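Local coordinates for ABC transporter, substrate binding protein (Agrobacterium tumefaciens, PDB 3C9H) that probably captures a solute in the periplasm and hands it to an ABC transporter for import, and binds a magnesium ion, at residues T147-P152 against E163-E168; V159-L162 against E168-G171. All coordinates share one frame; numbering follows the deposited sequence.

How the interactions relate
Both contacts gather round helix 155-164 and the short, weakly bonded helix 166-169 that follows it, at the periphery of the chain and away from the magnesium site; their centres lie about 6 Å apart. Interaction 1 is the surface one: a loop residue reaches the last turn of helix 155-164 through charge, by a carboxylate-guanidinium pair beside an imidazole. Interaction 2 is buried and essentially apolar, packing one valine against a tyrosine and a leucine of helix 155-164 without any hydrogen bond between its segments. Glu168 belongs to both ranges, and the two contacts touch where OE2 of Glu149 comes against CD1 of Tyr161.

Interaction 1. Residues T147-P152 against E163-E168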
# COMPACT_ATOMS: atom_id res chain seq x y z
N THR A 147 -10.21 26.39 7.80
CA THR A 147 -11.47 26.98 8.21
C THR A 147 -11.94 28.15 7.36
O THR A 147 -13.13 28.34 7.27
CB THR A 147 -11.42 27.33 9.68
OG1 THR A 147 -10.19 28.01 9.95
CG2 THR A 147 -11.50 25.99 10.53
N THR A 148 -11.05 28.94 6.74
CA THR A 148 -11.53 30.00 5.80
C THR A 148 -11.25 29.68 4.34
O THR A 148 -11.53 30.48 3.45
CB THR A 148 -10.98 31.43 6.11
OG1 THR A 148 -9.56 31.42 6.07
CG2 THR A 148 -11.46 31.92 7.48
N GLU A 149 -10.71 28.50 4.09
CA GLU A 149 -10.52 28.04 2.73
C GLU A 149 -10.50 26.54 2.72
O GLU A 149 -9.94 25.92 3.62
CB GLU A 149 -9.22 28.60 2.19
CG GLU A 149 -9.09 28.49 0.70
CD GLU A 149 -7.66 28.73 0.26
OE1 GLU A 149 -6.97 29.59 0.89
OE2 GLU A 149 -7.23 28.05 -0.70
N LYS A 150 -11.13 25.96 1.72
CA LYS A 150 -11.20 24.50 1.64
C LYS A 150 -9.85 23.93 1.16
O LYS A 150 -9.07 24.64 0.52
CB LYS A 150 -12.39 24.05 0.78
CG LYS A 150 -12.37 24.43 -0.69
CD LYS A 150 -13.62 23.84 -1.36
CE LYS A 150 -13.85 24.35 -2.80
NZ LYS A 150 -12.62 24.77 -3.57
N PRO A 151 -9.55 22.66 1.50
CA PRO A 151 -8.25 22.17 1.07
C PRO A 151 -8.16 21.96 -0.44
O PRO A 151 -9.20 21.87 -1.10
CB PRO A 151 -8.12 20.85 1.82
CG PRO A 151 -9.49 20.38 2.01
CD PRO A 151 -10.29 21.64 2.27
N PRO A 152 -6.93 21.88 -0.98
CA PRO A 152 -6.71 21.64 -2.41
C PRO A 152 -7.22 20.26 -2.81
O PRO A 152 -7.12 19.33 -2.02
CB PRO A 152 -5.19 21.77 -2.56
CG PRO A 152 -4.64 21.47 -1.20
CD PRO A 152 -5.65 21.97 -0.23
N GLU A 163 1.97 28.04 -2.37
CA GLU A 163 2.50 29.34 -2.76
C GLU A 163 1.77 30.48 -2.05
O GLU A 163 2.41 31.32 -1.42
CB GLU A 163 2.49 29.50 -4.30
CG GLU A 163 3.63 28.69 -4.94
CD GLU A 163 3.48 28.39 -6.45
OE1 GLU A 163 2.52 28.88 -7.11
OE2 GLU A 163 4.35 27.66 -6.98
N ARG A 164 0.45 30.47 -2.07
CA ARG A 164 -0.32 31.51 -1.37
C ARG A 164 -0.15 31.52 0.15
O ARG A 164 -0.34 32.56 0.76
CB ARG A 164 -1.80 31.46 -1.77
CG ARG A 164 -2.01 31.78 -3.25
CD ARG A 164 -3.48 31.81 -3.66
NE ARG A 164 -4.08 30.49 -3.51
CZ ARG A 164 -4.78 30.08 -2.46
NH1 ARG A 164 -5.02 30.87 -1.42
NH2 ARG A 164 -5.25 28.84 -2.44
N HIS A 165 0.23 30.38 0.75
CA HIS A 165 0.43 30.30 2.21
C HIS A 165 1.86 29.93 2.60
O HIS A 165 2.08 29.23 3.59
CB HIS A 165 -0.53 29.30 2.82
CG HIS A 165 -1.97 29.58 2.52
ND1 HIS A 165 -2.53 29.31 1.30
CD2 HIS A 165 -2.95 30.11 3.29
CE1 HIS A 165 -3.81 29.67 1.32
NE2 HIS A 165 -4.08 30.16 2.51
N ALA A 166 2.83 30.44 1.84
CA ALA A 166 4.25 30.09 2.01
C ALA A 166 4.70 29.95 3.47
O ALA A 166 5.31 28.94 3.84
CB ALA A 166 5.13 31.09 1.29
N LYS A 167 4.40 30.95 4.30
CA LYS A 167 4.90 30.98 5.68
C LYS A 167 4.15 30.04 6.60
O LYS A 167 4.75 29.39 7.45
CB LYS A 167 4.85 32.41 6.26
CG LYS A 167 5.84 33.38 5.62
CD LYS A 167 5.73 34.81 6.19
CE LYS A 167 6.14 35.87 5.16
NZ LYS A 167 5.08 36.10 4.12
N GLU A 168 2.84 29.95 6.44
CA GLU A 168 2.04 29.06 7.29
C GLU A 168 2.37 27.59 7.05
O GLU A 168 2.54 26.84 8.03
CB GLU A 168 0.54 29.31 7.10
CG GLU A 168 0.05 30.56 7.83
CD GLU A 168 -1.49 30.71 7.86
OE1 GLU A 168 -2.22 29.95 7.16
OE2 GLU A 168 -1.97 31.63 8.59
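Glu149 and Arg164 form an end-on, two-pronged salt bridge that ties the loop between strand 135-142 and helix 155-164 to the last turn of that helix, at the surface of a periplasmic binding protein fold. The guanidinium presents its NH1 and NH2 ends, one to each carboxylate oxygen. NH2 of Arg164 to OE2 of Glu149 is the shorter bond, 2.8 Å with an N-H...O angle of 159°; NH1 of Arg164 to OE1 of Glu149 is longer, 3.3 Å, but straighter. Both oxygens are approached on their syn sides and both lie close to the guanidinium plane, yet the two flat groups are twisted by 40°, which leaves the nitrogens somewhat off the carboxylate plane.

The torsions explain the meeting. Glu149 holds CG anti to its backbone N and beside the carbonyl carbon (chi1 -165°) and continues extended, and the length of glutamate carries the carboxylate across from loop to helix. Arg164 instead bends at chi3, turning its head toward the loop while its NE pairs with Asp160 one turn earlier. The guanidinium is thus held between two acids, which limits its rotation and suits a long, multi-donor side chain.

His165 borders the same carboxylate. As the first residue to leave helical geometry, it has its ring ND1 hydrogen-bonded to the carbonyl oxygen of Tyr161, and the ring stacks on that of Tyr161. Those two interactions orient the imidazole, and its CE1 corner, between the two ring nitrogens, is turned to Glu149. The nearby negative charge may favour a protonated imidazole. OE1 of Glu149 lies at the ring edge, near its plane, with CE1 of His165 3.2 Å from that oxygen.

Interaction 2. Residues V159-L162 against E168-G171; sequences VDYL and EVHG
Leu162 and Val169 bring the two backbones closest, their CA atoms 6.4 Å apart, as the chain passes from helix 155-164 through the short, weakly bonded helix 166-169 and folds back beside the helix it has just left. No hydrogen bond joins 159-162 to 168-171; side chains make the contact, and Val169 is its centre. Its CB points toward the helix, and its two methyls split between two neighbours there.

CG1 goes to the Tyr161 ring, on the side carrying CD2 and CE2, where it approaches obliquely. CG1 of Val169 is modelled too close to CE2 of Tyr161, so the detail of this approach is doubtful. Tyr161 reaches this place because its CG lies opposite the backbone N (chi1 171°), which carries the ring alongside the valine, the two side chains running past one another in opposite senses.

Within the periplasmic binding protein fold this is a helix followed by a short helical turn that folds back on it, built on an apolar layer that continues beyond it: Leu162 also lies on Ala204 of helix 198-207, Val169 touches Ala208 just after that helix, and Phe146 meets the Tyr161 ring. Valine suits the place because its two methyls branch directly from CB and can meet two neighbours at once.

The other methyl, CG2, sits between the backbone N and the carbonyl carbon of Val169 and faces Leu162, whose side chain crosses at about a right angle. CG2 of Val169 lies 4.0 Å from CD2 of Leu162 and 3.8 Å from the carbonyl O of Leu162.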
# COMPACT_ATOMS: atom_id res chain seq x y z
N VAL A 159 -0.28 23.06 -5.24
CA VAL A 159 0.89 23.92 -5.48
C VAL A 159 0.53 25.39 -5.24
O VAL A 159 1.27 26.10 -4.55
CB VAL A 159 1.45 23.72 -6.90
CG1 VAL A 159 2.47 24.80 -7.26
CG2 VAL A 159 2.09 22.31 -7.03
N ASP A 160 -0.61 25.81 -5.78
CA ASP A 160 -1.12 27.18 -5.54
C ASP A 160 -1.33 27.48 -4.06
O ASP A 160 -0.95 28.55 -3.59
CB ASP A 160 -2.43 27.40 -6.31
CG ASP A 160 -2.88 28.87 -6.31
OD1 ASP A 160 -2.03 29.77 -6.51
OD2 ASP A 160 -4.09 29.12 -6.10
N TYR A 161 -1.92 26.55 -3.31
CA TYR A 161 -2.12 26.75 -1.87
C TYR A 161 -0.77 26.94 -1.15
O TYR A 161 -0.62 27.83 -0.32
CB TYR A 161 -2.89 25.58 -1.23
CG TYR A 161 -2.93 25.62 0.29
CD1 TYR A 161 -3.96 26.26 0.97
CD2 TYR A 161 -1.90 25.06 1.04
CE1 TYR A 161 -3.98 26.32 2.39
CE2 TYR A 161 -1.91 25.11 2.44
CZ TYR A 161 -2.95 25.73 3.10
OH TYR A 161 -2.94 25.75 4.50
N LEU A 162 0.20 26.08 -1.48
CA LEU A 162 1.54 26.17 -0.91
C LEU A 162 2.17 27.53 -1.16
O LEU A 162 2.81 28.09 -0.27
CB LEU A 162 2.45 25.09 -1.51
CG LEU A 162 2.12 23.64 -1.14
CD1 LEU A 162 3.16 22.72 -1.79
CD2 LEU A 162 2.02 23.44 0.38
N GLU A 168 2.84 29.95 6.44
CA GLU A 168 2.04 29.06 7.29
C GLU A 168 2.37 27.59 7.05
O GLU A 168 2.54 26.84 8.03
CB GLU A 168 0.54 29.31 7.10
CG GLU A 168 0.05 30.56 7.83
CD GLU A 168 -1.49 30.71 7.86
OE1 GLU A 168 -2.22 29.95 7.16
OE2 GLU A 168 -1.97 31.63 8.59
N VAL A 169 2.47 27.18 5.78
CA VAL A 169 2.68 25.77 5.41
C VAL A 169 4.10 25.27 5.58
O VAL A 169 4.32 24.06 5.59
CB VAL A 169 2.31 25.47 3.93
CG1 VAL A 169 0.87 25.81 3.67
CG2 VAL A 169 3.25 26.21 2.98
N HIS A 170 5.06 26.18 5.69
CA HIS A 170 6.46 25.79 5.59
C HIS A 170 6.91 24.80 6.68
O HIS A 170 6.81 25.09 7.87
CB HIS A 170 7.40 27.00 5.58
CG HIS A 170 8.80 26.64 5.20
ND1 HIS A 170 9.24 26.67 3.90
CD2 HIS A 170 9.82 26.16 5.94
CE1 HIS A 170 10.49 26.25 3.86
NE2 HIS A 170 10.87 25.94 5.08
N GLY A 171 7.40 23.64 6.26
CA GLY A 171 7.74 22.56 7.16
C GLY A 171 6.53 21.90 7.82
O GLY A 171 6.69 21.17 8.78